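Local coordinates for protein carboxylesterase SOBER1 (Arabidopsis thaliana, PDB 6AVX) that hydrolyses carboxylic esters with a preference for short acyl chains, shows phospholipase A2 activity and suppresses the hypersensitive response triggered by the bacterial effector AvrBsT, at residues 148-153 and 180-185; 8-13 and 103-108. The protein carries 1 engineered substitution. All blocks are in the same frame, centred on the assembly; numbering follows the deposited sequence.

Contact 1 (148-153 and 180-185); sequences EAKKTP and AGVTCE
The extended side chain of K150 lies alongside the carbonyl of A180, with CD and CE each 3.1 Å from A180 O. This is the edge of an alpha/beta-hydrolase sheet, where the lead-in to strand 154-159 meets the lead-in to the outermost strand 184-189. CG of K150 is anti to the carbonyl carbon (chi1 -65°) and the chain runs straight beyond it. It therefore passes the C-terminal end of helix 173-180 with its methylenes. K150 NZ is 3.5 Å from A180 O, but the angle is too poor for a hydrogen bond. The negative end of the helix may still attract the ammonium group weakly. G181 ends that helix in a Schellman motif with positive phi (75°), and the chain turns there toward the sheet.

V182 meets 148-153 with both methyls. CG2 reaches the 3-10 turn at K150 CA, 4.0 Å away, and CG1 faces T152 O in the loop after it. V182 is buried and also packs on L119, I154 and L177. T152 OG1 is hydrogen-bonded to L125 N.

No direct hydrogen bond joins 148-153 to 180-185. T183 and E185 have backbone bonds to I154, where pairing with strand 154-159 starts. Between the two segments one water makes the link. It donates to K150 O at 2.7 Å and to T152 O at 2.8 Å, and it accepts from T183 N at 2.9 Å.

Contact 2 (8-13 and 103-108); sequences ILWLHG and FICGLS
With CG anti to the backbone N (chi1 -172°), W10 swings its indole alongside C105, while C105 holds SG anti to its carbonyl carbon (chi1 -50°). The six-membered ring meets the CB of C105, W10 CE3 to C105 CB being only 3.4 Å. The sulfur sits obliquely to the ring, 5.2 Å from its centroid, and touches I8 CG2. The C105 carbonyl oxygen and G106 CA lie over one face of the indole.

These residues stand on neighbouring parallel strands, 7-11 and 102-107, inside the alpha/beta-hydrolase sheet. F103 O, L9 O, C105 O and L11 O accept in turn from L9 N, C105 N, L11 N and L107 N. The last bond is the longest, at 3.2 Å. On the face opposite W10, I104 in the conformer given lies side by side with L9, and helices 75-94 and 109-120 cover them.

G106 has no side chain, and its CA comes within 3.1 Å of L11 O. Beyond strand 7-11, H12 ND1 donates to G13 O in its ring plane, and H12 NE2 is held by A43 N. S108 comes directly after L107 with an uncommon backbone pair, phi 60° and psi -115°. This is consistent with a nucleophile elbow and with S108 being the charge-relay serine, as in relatives. The backbone bonds up to L107 thus hold the strand that leads directly into the probable nucleophile.

How the contacts relate
Both contacts belong to the same parallel sheet but to different regions of it. Contact 2 joins strands 7-11 and 102-107 in the interior, and its centre is about 5 Å from the centre of the chain. The centre of contact 1 lies about 14 Å from the chain centre, where the chain leads into strands 154-159 and 184-189. The two contact centres are about 17 Å apart, and their nearest atoms, about 6 Å apart, do not touch. Helix 109-120 connects them: it packs on L11 and I104 in contact 2 and on T152 and V182 in contact 1. Contact 2 carries S108 of the predicted triad. The L107 side chain is about 5 Å from that of H194 and about 7 Å from that of D162. Contact 1 is remote from these residues.

Contact 1 (148-153 and 180-185)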
loop_
_atom_site.group_PDB
_atom_site.type_symbol
_atom_site.label_atom_id
_atom_site.label_comp_id
_atom_site.label_asym_id
_atom_site.label_seq_id
_atom_site.Cartn_x
_atom_site.Cartn_y
_atom_site.Cartn_z
ATOM N N GLU A 148 2.910 -4.884 -17.565
ATOM C CA GLU A 148 1.524 -4.989 -17.138
ATOM C C GLU A 148 1.279 -4.318 -15.794
ATOM O O GLU A 148 0.136 -3.925 -15.508
ATOM C CB GLU A 148 1.093 -6.450 -17.115
ATOM C CG GLU A 148 1.098 -7.110 -18.490
ATOM C CD GLU A 148 -0.066 -6.665 -19.329
ATOM O OE1 GLU A 148 -1.191 -7.136 -19.058
ATOM O OE2 GLU A 148 0.131 -5.830 -20.236
ATOM N N ALA A 149 2.308 -4.160 -14.964
ATOM C CA ALA A 149 2.139 -3.511 -13.669
ATOM C C ALA A 149 1.703 -2.080 -13.840
ATOM O O ALA A 149 0.979 -1.534 -12.993
ATOM C CB ALA A 149 3.441 -3.544 -12.882
ATOM N N LYS A 150 2.122 -1.441 -14.926
ATOM C CA LYS A 150 1.801 -0.041 -15.117
ATOM C C LYS A 150 0.321 0.177 -15.388
ATOM O O LYS A 150 -0.133 1.321 -15.311
ATOM C CB LYS A 150 2.663 0.526 -16.241
ATOM C CG LYS A 150 4.146 0.538 -15.893
ATOM C CD LYS A 150 4.954 1.122 -17.014
ATOM C CE LYS A 150 6.392 1.193 -16.620
ATOM N NZ LYS A 150 7.137 1.887 -17.682
ATOM N N LYS A 151 -0.433 -0.877 -15.693
ATOM C CA LYS A 151 -1.864 -0.780 -15.918
ATOM C C LYS A 151 -2.663 -0.968 -14.642
ATOM O O LYS A 151 -3.884 -0.817 -14.679
ATOM C CB LYS A 151 -2.287 -1.814 -16.965
ATOM C CG LYS A 151 -1.560 -1.625 -18.299
ATOM C CD LYS A 151 -1.956 -2.685 -19.314
ATOM C CE LYS A 151 -1.083 -2.583 -20.559
ATOM N NZ LYS A 151 -1.337 -3.706 -21.502
ATOM N N THR A 152 -2.024 -1.304 -13.529
ATOM C CA THR A 152 -2.774 -1.480 -12.292
ATOM C C THR A 152 -3.144 -0.113 -11.746
ATOM O O THR A 152 -2.256 0.712 -11.541
ATOM C CB THR A 152 -1.952 -2.235 -11.257
ATOM O OG1 THR A 152 -1.609 -3.518 -11.802
ATOM C CG2 THR A 152 -2.763 -2.429 -9.967
ATOM N N PRO A 153 -4.418 0.176 -11.510
ATOM C CA PRO A 153 -4.772 1.501 -10.992
ATOM C C PRO A 153 -4.387 1.643 -9.532
ATOM O O PRO A 153 -4.445 0.689 -8.748
ATOM C CB PRO A 153 -6.291 1.567 -11.169
ATOM C CG PRO A 153 -6.737 0.180 -11.199
ATOM C CD PRO A 153 -5.604 -0.654 -11.776
ATOM N N ALA A 180 6.377 7.067 -14.339
ATOM C CA ALA A 180 6.324 5.623 -14.448
ATOM C C ALA A 180 5.234 5.129 -15.392
ATOM O O ALA A 180 5.173 3.923 -15.655
ATOM C CB ALA A 180 6.128 5.013 -13.057
ATOM N N GLY A 181 4.367 6.005 -15.893
ATOM C CA GLY A 181 3.278 5.582 -16.755
ATOM C C GLY A 181 2.125 4.907 -16.050
ATOM O O GLY A 181 1.409 4.108 -16.659
ATOM N N VAL A 182 1.912 5.224 -14.775
ATOM C CA VAL A 182 0.901 4.594 -13.934
ATOM C C VAL A 182 -0.206 5.604 -13.696
ATOM O O VAL A 182 0.070 6.794 -13.529
ATOM C CB VAL A 182 1.545 4.192 -12.593
ATOM C CG1 VAL A 182 0.513 3.724 -11.596
ATOM C CG2 VAL A 182 2.592 3.128 -12.789
ATOM N N THR A 183 -1.446 5.130 -13.657
ATOM C CA THR A 183 -2.597 5.986 -13.409
ATOM C C THR A 183 -2.945 5.967 -11.928
ATOM O O THR A 183 -3.153 4.899 -11.344
ATOM C CB THR A 183 -3.781 5.490 -14.235
ATOM O OG1 THR A 183 -3.421 5.504 -15.623
ATOM C CG2 THR A 183 -5.001 6.368 -14.032
ATOM N N CYS A 184 -3.021 7.147 -11.322
ATOM C CA CYS A 184 -3.295 7.272 -9.899
ATOM C C CYS A 184 -4.398 8.288 -9.671
ATOM O O CYS A 184 -4.340 9.404 -10.199
ATOM C CB CYS A 184 -2.026 7.709 -9.177
ATOM S SG CYS A 184 -2.197 7.949 -7.419
ATOM N N GLU A 185 -5.397 7.900 -8.895
ATOM C CA GLU A 185 -6.354 8.842 -8.338
ATOM C C GLU A 185 -5.869 9.221 -6.950
ATOM O O GLU A 185 -5.605 8.344 -6.121
ATOM C CB GLU A 185 -7.755 8.250 -8.209
ATOM C CG GLU A 185 -8.717 9.293 -7.596
ATOM C CD GLU A 185 -10.096 8.783 -7.226
ATOM O OE1 GLU A 185 -10.493 7.675 -7.632
ATOM O OE2 GLU A 185 -10.788 9.539 -6.506
HETATM O O HOH W 1 -2.119 2.331 -13.805
#

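Contact 2 (8-13 and 103-108)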
loop_
_atom_site.group_PDB
_atom_site.type_symbol
_atom_site.label_atom_id
_atom_site.label_comp_id
_atom_site.label_asym_id
_atom_site.label_seq_id
_atom_site.Cartn_x
_atom_site.Cartn_y
_atom_site.Cartn_z
ATOM N N ILE A 8 -8.288 -9.562 -1.267
ATOM C CA ILE A 8 -7.839 -8.265 -0.764
ATOM C C ILE A 8 -6.767 -8.523 0.282
ATOM O O ILE A 8 -7.044 -9.115 1.337
ATOM C CB ILE A 8 -8.990 -7.436 -0.172
ATOM C CG1 ILE A 8 -10.133 -7.320 -1.191
ATOM C CG2 ILE A 8 -8.477 -6.075 0.242
ATOM C CD1 ILE A 8 -11.371 -6.606 -0.676
ATOM N N LEU A 9 -5.550 -8.080 -0.013
ATOM C CA LEU A 9 -4.419 -8.171 0.891
ATOM C C LEU A 9 -4.263 -6.816 1.561
ATOM O O LEU A 9 -4.142 -5.799 0.871
ATOM C CB LEU A 9 -3.168 -8.494 0.075
ATOM C CG LEU A 9 -1.876 -8.628 0.871
ATOM C CD1 LEU A 9 -1.986 -9.776 1.842
ATOM C CD2 LEU A 9 -0.680 -8.789 -0.039
ATOM N N TRP A 10 -4.276 -6.781 2.889
ATOM C CA TRP A 10 -4.126 -5.550 3.654
ATOM C C TRP A 10 -2.823 -5.584 4.430
ATOM O O TRP A 10 -2.594 -6.524 5.193
ATOM C CB TRP A 10 -5.277 -5.359 4.644
ATOM C CG TRP A 10 -5.202 -4.004 5.290
ATOM C CD1 TRP A 10 -4.393 -3.623 6.319
ATOM C CD2 TRP A 10 -5.918 -2.832 4.887
ATOM N NE1 TRP A 10 -4.565 -2.278 6.586
ATOM C CE2 TRP A 10 -5.499 -1.778 5.724
ATOM C CE3 TRP A 10 -6.887 -2.577 3.925
ATOM C CZ2 TRP A 10 -6.013 -0.489 5.614
ATOM C CZ3 TRP A 10 -7.394 -1.285 3.814
ATOM C CH2 TRP A 10 -6.962 -0.272 4.660
ATOM N N LEU A 11 -2.000 -4.548 4.283
ATOM C CA LEU A 11 -0.670 -4.476 4.876
ATOM C C LEU A 11 -0.652 -3.399 5.953
ATOM O O LEU A 11 -0.829 -2.212 5.658
ATOM C CB LEU A 11 0.361 -4.172 3.795
ATOM C CG LEU A 11 0.381 -5.186 2.654
ATOM C CD1 LEU A 11 1.313 -4.778 1.546
ATOM C CD2 LEU A 11 0.710 -6.595 3.162
ATOM N N HIS A 12 -0.426 -3.817 7.200
ATOM C CA HIS A 12 -0.440 -2.931 8.352
ATOM C C HIS A 12 0.761 -1.982 8.342
ATOM O O HIS A 12 1.727 -2.145 7.598
ATOM C CB HIS A 12 -0.460 -3.762 9.643
ATOM C CG HIS A 12 0.792 -4.557 9.884
ATOM N ND1 HIS A 12 1.968 -3.979 10.316
ATOM C CD2 HIS A 12 1.053 -5.878 9.750
ATOM C CE1 HIS A 12 2.898 -4.922 10.434
ATOM N NE2 HIS A 12 2.368 -6.082 10.103
ATOM N N GLY A 13 0.703 -0.987 9.232
ATOM C CA GLY A 13 1.769 -0.020 9.406
ATOM C C GLY A 13 2.812 -0.433 10.436
ATOM O O GLY A 13 2.749 -1.493 11.064
ATOM N N PHE A 103 -6.574 -7.129 -5.015
ATOM C CA PHE A 103 -6.379 -5.759 -4.563
ATOM C C PHE A 103 -5.401 -5.765 -3.402
ATOM O O PHE A 103 -5.536 -6.592 -2.490
ATOM C CB PHE A 103 -7.714 -5.145 -4.139
ATOM C CG PHE A 103 -8.657 -5.007 -5.280
ATOM C CD1 PHE A 103 -9.427 -6.080 -5.692
ATOM C CD2 PHE A 103 -8.721 -3.829 -5.987
ATOM C CE1 PHE A 103 -10.263 -5.960 -6.803
ATOM C CE2 PHE A 103 -9.561 -3.712 -7.080
ATOM C CZ PHE A 103 -10.318 -4.771 -7.475
ATOM N N ILE A 104 -4.415 -4.877 -3.444
ATOM C CA ILE A 104 -3.429 -4.720 -2.381
ATOM C C ILE A 104 -3.675 -3.361 -1.744
ATOM O O ILE A 104 -3.769 -2.360 -2.451
ATOM C CB ILE A 104 -1.990 -4.796 -2.925
ATOM C CG1 ILE A 104 -1.815 -5.919 -3.960
ATOM C CG2 ILE A 104 -1.011 -4.958 -1.773
ATOM C CD1 ILE A 104 -2.140 -7.288 -3.457
ATOM N N CYS A 105 -3.758 -3.320 -0.420
ATOM C CA CYS A 105 -4.030 -2.086 0.301
ATOM C C CYS A 105 -3.126 -2.016 1.510
ATOM O O CYS A 105 -2.697 -3.045 2.032
ATOM C CB CYS A 105 -5.467 -2.070 0.832
ATOM S SG CYS A 105 -6.777 -2.471 -0.317
ATOM N N GLY A 106 -2.880 -0.814 2.004
ATOM C CA GLY A 106 -2.124 -0.725 3.239
ATOM C C GLY A 106 -2.004 0.689 3.759
ATOM O O GLY A 106 -2.120 1.672 3.016
ATOM N N LEU A 107 -1.726 0.771 5.055
ATOM C CA LEU A 107 -1.567 2.025 5.779
ATOM C C LEU A 107 -0.100 2.337 6.033
ATOM O O LEU A 107 0.618 1.522 6.617
ATOM C CB LEU A 107 -2.284 1.941 7.125
ATOM C CG LEU A 107 -2.154 3.177 8.020
ATOM C CD1 LEU A 107 -2.802 4.411 7.383
ATOM C CD2 LEU A 107 -2.741 2.916 9.394
ATOM N N SER A 108 0.318 3.543 5.650
ATOM C CA SER A 108 1.597 4.129 6.022
ATOM C C SER A 108 2.730 3.248 5.510
ATOM O O SER A 108 2.860 3.094 4.299
ATOM C CB SER A 108 1.634 4.438 7.514
ATOM O OG SER A 108 2.727 5.305 7.761
#